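Local coordinates for allantoicase (Saccharomyces cerevisiae, PDB 1O59), which catalyses the hydrolysis of allantoate to ureidoglycolate and urea, a step of allantoin degradation that lets yeast use purines as secondary nitrogen sources, at residues 286-291 with 315-320; 255-260 with 340-345. One frame throughout, in Å; residues are numbered along the deposited sequence.

Interaction 1 (286-291 with 315-320); sequences PQFITV and KSKTGP
Lys315 sends CG anti to its backbone N (chi1 -169°), while Phe288 holds its CG anti to the carbonyl carbon (chi1 -60°), and the two side chains meet with the lysine chain across one face of the ring. CE of Lys315 lies 3.6 Å from the centroid of the Phe288 ring in a CH-pi contact. The ammonium, NZ of Lys315, follows at 4.2 Å from the same centroid, a cation-pi interaction over the face. A lysine suits this exposed corner because its methylenes cover the aromatic face while the charge stays near the surface. CD1 of Phe288 also lies 3.6 Å from CA of Lys317. An alanine in place of Phe288 would probably leave the aliphatic chain and ammonium of Lys315 without the aromatic surface they lie on.

The backbones form an antiparallel pair at one margin of a five-stranded sheet, 309-317 being an outermost strand. Ile289 N donates to Ser316 O at 2.9 Å, and Ser316 N returns a bond to Ile289 O. Toward the neighbouring strand on the other side, 336-342, Gln287 and Phe288 both face Ile342, a classic beta bulge. Past the paired residues, Thr318 uses both branches of its side chain. Its OG1 donates to Pro286 O at 2.6 Å, from above the carbonyl plane, whereas CG2 packs 3.6 Å from CG2 of Ile289; the Thr318 side chain also touches Tyr326 and His324. Thr318 N gives a nearly straight bond (173°) to Gln287 O, which also accepts from a water that donates to Thr318 O as well.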
# COMPACT_ATOMS: atom_id res chain seq x y z
N PRO A 286 5.76 -21.06 7.66
CA PRO A 286 4.73 -21.83 8.37
C PRO A 286 4.99 -23.31 8.25
O PRO A 286 5.71 -23.74 7.35
CB PRO A 286 3.43 -21.45 7.68
CG PRO A 286 3.77 -20.22 6.92
CD PRO A 286 5.20 -20.34 6.50
N GLN A 287 4.47 -24.08 9.19
CA GLN A 287 4.61 -25.51 9.10
C GLN A 287 3.64 -26.06 8.06
O GLN A 287 3.99 -26.99 7.34
CB GLN A 287 4.37 -26.14 10.46
CG GLN A 287 4.52 -27.60 10.47
CD GLN A 287 4.37 -28.15 11.82
OE1 GLN A 287 3.74 -27.53 12.68
NE2 GLN A 287 4.96 -29.31 12.05
N PHE A 288 2.44 -25.48 8.01
CA PHE A 288 1.43 -25.83 7.01
C PHE A 288 0.70 -24.60 6.60
O PHE A 288 0.79 -23.58 7.27
CB PHE A 288 0.36 -26.76 7.57
CG PHE A 288 0.86 -28.06 8.09
CD1 PHE A 288 1.17 -29.10 7.22
CD2 PHE A 288 0.97 -28.28 9.46
CE1 PHE A 288 1.60 -30.33 7.69
CE2 PHE A 288 1.41 -29.50 9.95
CZ PHE A 288 1.73 -30.52 9.05
N ILE A 289 -0.07 -24.72 5.51
CA ILE A 289 -1.01 -23.67 5.07
C ILE A 289 -2.30 -24.27 4.53
O ILE A 289 -2.35 -25.42 4.13
CB ILE A 289 -0.38 -22.67 4.00
CG1 ILE A 289 -0.12 -23.37 2.67
CG2 ILE A 289 0.89 -21.99 4.51
CD1 ILE A 289 -1.26 -23.32 1.70
N THR A 290 -3.35 -23.46 4.52
CA THR A 290 -4.55 -23.74 3.74
C THR A 290 -4.96 -22.45 3.04
O THR A 290 -4.56 -21.38 3.43
CB THR A 290 -5.75 -24.27 4.62
OG1 THR A 290 -6.16 -23.27 5.57
CG2 THR A 290 -5.39 -25.48 5.46
N VAL A 291 -5.77 -22.57 2.00
CA VAL A 291 -6.35 -21.43 1.36
C VAL A 291 -7.83 -21.73 1.15
O VAL A 291 -8.17 -22.76 0.59
CB VAL A 291 -5.69 -21.14 -0.00
CG1 VAL A 291 -6.28 -19.86 -0.61
CG2 VAL A 291 -4.16 -21.04 0.13
N LYS A 315 -4.84 -28.75 3.84
CA LYS A 315 -3.65 -28.63 4.71
C LYS A 315 -2.45 -29.13 3.93
O LYS A 315 -2.45 -30.27 3.48
CB LYS A 315 -3.85 -29.42 6.01
CG LYS A 315 -2.81 -29.17 7.10
CD LYS A 315 -3.30 -29.74 8.43
CE LYS A 315 -2.19 -29.82 9.49
NZ LYS A 315 -2.14 -31.15 10.23
N SER A 316 -1.46 -28.25 3.75
CA SER A 316 -0.33 -28.51 2.88
C SER A 316 0.93 -28.14 3.61
O SER A 316 1.04 -27.03 4.11
CB SER A 316 -0.42 -27.65 1.61
OG SER A 316 -1.47 -28.08 0.77
N LYS A 317 1.88 -29.07 3.64
CA LYS A 317 3.18 -28.85 4.26
C LYS A 317 3.98 -27.81 3.45
O LYS A 317 4.04 -27.90 2.23
CB LYS A 317 3.98 -30.17 4.37
CG LYS A 317 5.07 -30.12 5.43
CD LYS A 317 5.94 -31.40 5.56
CE LYS A 317 6.86 -31.34 6.84
NZ LYS A 317 6.07 -31.06 8.14
N THR A 318 4.56 -26.84 4.16
CA THR A 318 5.33 -25.75 3.56
C THR A 318 6.81 -25.80 3.95
O THR A 318 7.21 -26.41 4.96
CB THR A 318 4.73 -24.33 3.89
OG1 THR A 318 4.30 -24.24 5.26
CG2 THR A 318 3.46 -24.08 3.08
N GLY A 319 7.61 -25.18 3.07
CA GLY A 319 9.06 -25.22 3.14
C GLY A 319 9.58 -23.81 3.17
O GLY A 319 8.82 -22.85 2.98
N PRO A 320 10.88 -23.67 3.42
CA PRO A 320 11.50 -22.37 3.49
C PRO A 320 11.71 -21.84 2.11
O PRO A 320 12.12 -22.58 1.20
CB PRO A 320 12.86 -22.66 4.13
CG PRO A 320 13.19 -24.04 3.79
CD PRO A 320 11.86 -24.75 3.65
O HOH W 1 6.51 -27.94 7.26

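Interaction 2 (255-260 with 340-345); sequences GHTDWA and TIIPDG
Thr257 lays its methyl CG2 alongside Ile342, 3.7 Å from CG1, the two side chains pointing the same way, and its CB meets CG2 of Thr340 at the same 3.7 Å. Beta-branched residues suit such extended backbone, and here their branches pack against one another on this face. Through the sheet, on the other face, CB of Asp258 packs 3.5 Å from CG1 of Ile341. The isoleucine's CG1 sits between its backbone N and carbonyl carbon (chi1 64°), which directs it at the aspartate.

Strands 258-263 and 336-342 are antiparallel neighbours inside the five-stranded sheet of the second allantoicase repeat. Asp258 and Ile341 form a hydrogen-bonded pair: Asp258 N reaches Ile341 O at 2.9 Å, almost straight at 173°, and Ile341 N donates to Asp258 O. Strand 336-342 then ends at a cis peptide before Pro343, whose CA lies 3.2 Å from His256 O in a CA-H...O contact.

Asp258 is a buried residue, and its carboxylate has several partners. OD1 takes a bond from Ser223, OD2 one from Thr248, and NE2 of His256 adds a weak one to OD2 at 3.3 Å. That same OD2 lies 3.4 Å from CB of Asp344, whose own carboxylate bonds to Ser251.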
# COMPACT_ATOMS: atom_id res chain seq x y z
N GLY A 255 -3.36 -25.64 18.45
CA GLY A 255 -4.40 -25.32 17.47
C GLY A 255 -4.41 -23.87 16.99
O GLY A 255 -5.29 -23.48 16.22
N HIS A 256 -3.42 -23.10 17.42
CA HIS A 256 -3.26 -21.74 16.93
C HIS A 256 -3.07 -21.72 15.40
O HIS A 256 -2.37 -22.57 14.82
CB HIS A 256 -2.05 -21.05 17.59
CG HIS A 256 -1.91 -19.61 17.21
ND1 HIS A 256 -2.46 -18.58 17.94
CD2 HIS A 256 -1.30 -19.03 16.15
CE1 HIS A 256 -2.19 -17.43 17.35
NE2 HIS A 256 -1.49 -17.68 16.25
N THR A 257 -3.74 -20.75 14.77
CA THR A 257 -3.41 -20.35 13.41
C THR A 257 -3.36 -18.84 13.26
O THR A 257 -3.86 -18.08 14.08
CB THR A 257 -4.44 -20.87 12.39
OG1 THR A 257 -5.70 -20.26 12.64
CG2 THR A 257 -4.69 -22.35 12.54
N ASP A 258 -2.76 -18.43 12.16
CA ASP A 258 -2.82 -17.06 11.71
C ASP A 258 -3.48 -17.06 10.33
O ASP A 258 -3.53 -18.08 9.64
CB ASP A 258 -1.41 -16.44 11.73
CG ASP A 258 -1.03 -15.95 13.13
OD1 ASP A 258 -1.87 -15.20 13.74
OD2 ASP A 258 0.05 -16.28 13.71
N TRP A 259 -4.03 -15.92 9.97
CA TRP A 259 -4.76 -15.84 8.73
C TRP A 259 -4.83 -14.42 8.20
O TRP A 259 -4.69 -13.44 8.94
CB TRP A 259 -6.16 -16.42 8.89
CG TRP A 259 -6.91 -15.90 10.08
CD1 TRP A 259 -7.06 -16.51 11.32
CD2 TRP A 259 -7.67 -14.68 10.14
NE1 TRP A 259 -7.87 -15.74 12.13
CE2 TRP A 259 -8.25 -14.61 11.44
CE3 TRP A 259 -7.92 -13.64 9.23
CZ2 TRP A 259 -9.02 -13.53 11.86
CZ3 TRP A 259 -8.69 -12.58 9.63
CH2 TRP A 259 -9.24 -12.54 10.95
N ALA A 260 -5.12 -14.37 6.92
CA ALA A 260 -5.22 -13.13 6.18
C ALA A 260 -6.33 -13.30 5.18
O ALA A 260 -6.34 -14.26 4.43
CB ALA A 260 -3.89 -12.85 5.48
N THR A 340 -4.36 -19.25 5.51
CA THR A 340 -4.24 -19.64 6.89
C THR A 340 -2.87 -20.25 6.98
O THR A 340 -2.50 -21.09 6.14
CB THR A 340 -5.32 -20.66 7.28
OG1 THR A 340 -6.66 -20.09 7.16
CG2 THR A 340 -5.22 -21.05 8.76
N ILE A 341 -2.08 -19.78 7.95
CA ILE A 341 -0.73 -20.30 8.20
C ILE A 341 -0.74 -20.95 9.57
O ILE A 341 -1.43 -20.47 10.50
CB ILE A 341 0.37 -19.20 8.06
CG1 ILE A 341 0.25 -18.09 9.11
CG2 ILE A 341 0.34 -18.59 6.66
CD1 ILE A 341 1.30 -17.00 8.96
N ILE A 342 -0.04 -22.07 9.69
CA ILE A 342 -0.20 -22.93 10.84
C ILE A 342 1.16 -23.29 11.38
O ILE A 342 2.00 -23.74 10.62
CB ILE A 342 -0.97 -24.20 10.45
CG1 ILE A 342 -2.38 -23.86 10.05
CG2 ILE A 342 -1.04 -25.16 11.60
CD1 ILE A 342 -2.91 -24.78 8.99
N PRO A 343 1.38 -23.11 12.68
CA PRO A 343 0.54 -22.29 13.58
C PRO A 343 0.74 -20.76 13.44
O PRO A 343 -0.06 -19.96 13.92
CB PRO A 343 1.00 -22.75 14.96
CG PRO A 343 2.48 -23.05 14.75
CD PRO A 343 2.62 -23.57 13.34
N ASP A 344 1.82 -20.38 12.76
CA ASP A 344 2.26 -18.99 12.60
C ASP A 344 3.44 -19.02 11.62
O ASP A 344 3.80 -20.09 11.07
CB ASP A 344 2.71 -18.41 13.96
CG ASP A 344 3.63 -19.35 14.76
OD1 ASP A 344 4.74 -19.65 14.30
OD2 ASP A 344 3.34 -19.78 15.92
N GLY A 345 4.05 -17.85 11.40
CA GLY A 345 5.24 -17.74 10.56
C GLY A 345 5.13 -16.62 9.56
O GLY A 345 4.40 -15.66 9.76

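Overall arrangement
Interactions 1 and 2 are two pairings in one antiparallel sheet, their centres about 9 Å apart. Across it the strands run 258-263, 336-342, 288-294 and 309-317, so the middle two, one from each contact, join them directly. Gln287 N lies 2.9 Å from Ile342 O, and Phe288 O lies 3.0 Å from Ile342 N, both probable hydrogen bonds. Packing continues between the contacts where CB of Ile289 comes within 3.4 Å of Thr340 O. In sequence, both segments of interaction 1 fall between those of interaction 2; interaction 2 joins segments whose closest ends are 80 residues apart. All four segments belong to the second allantoicase repeat.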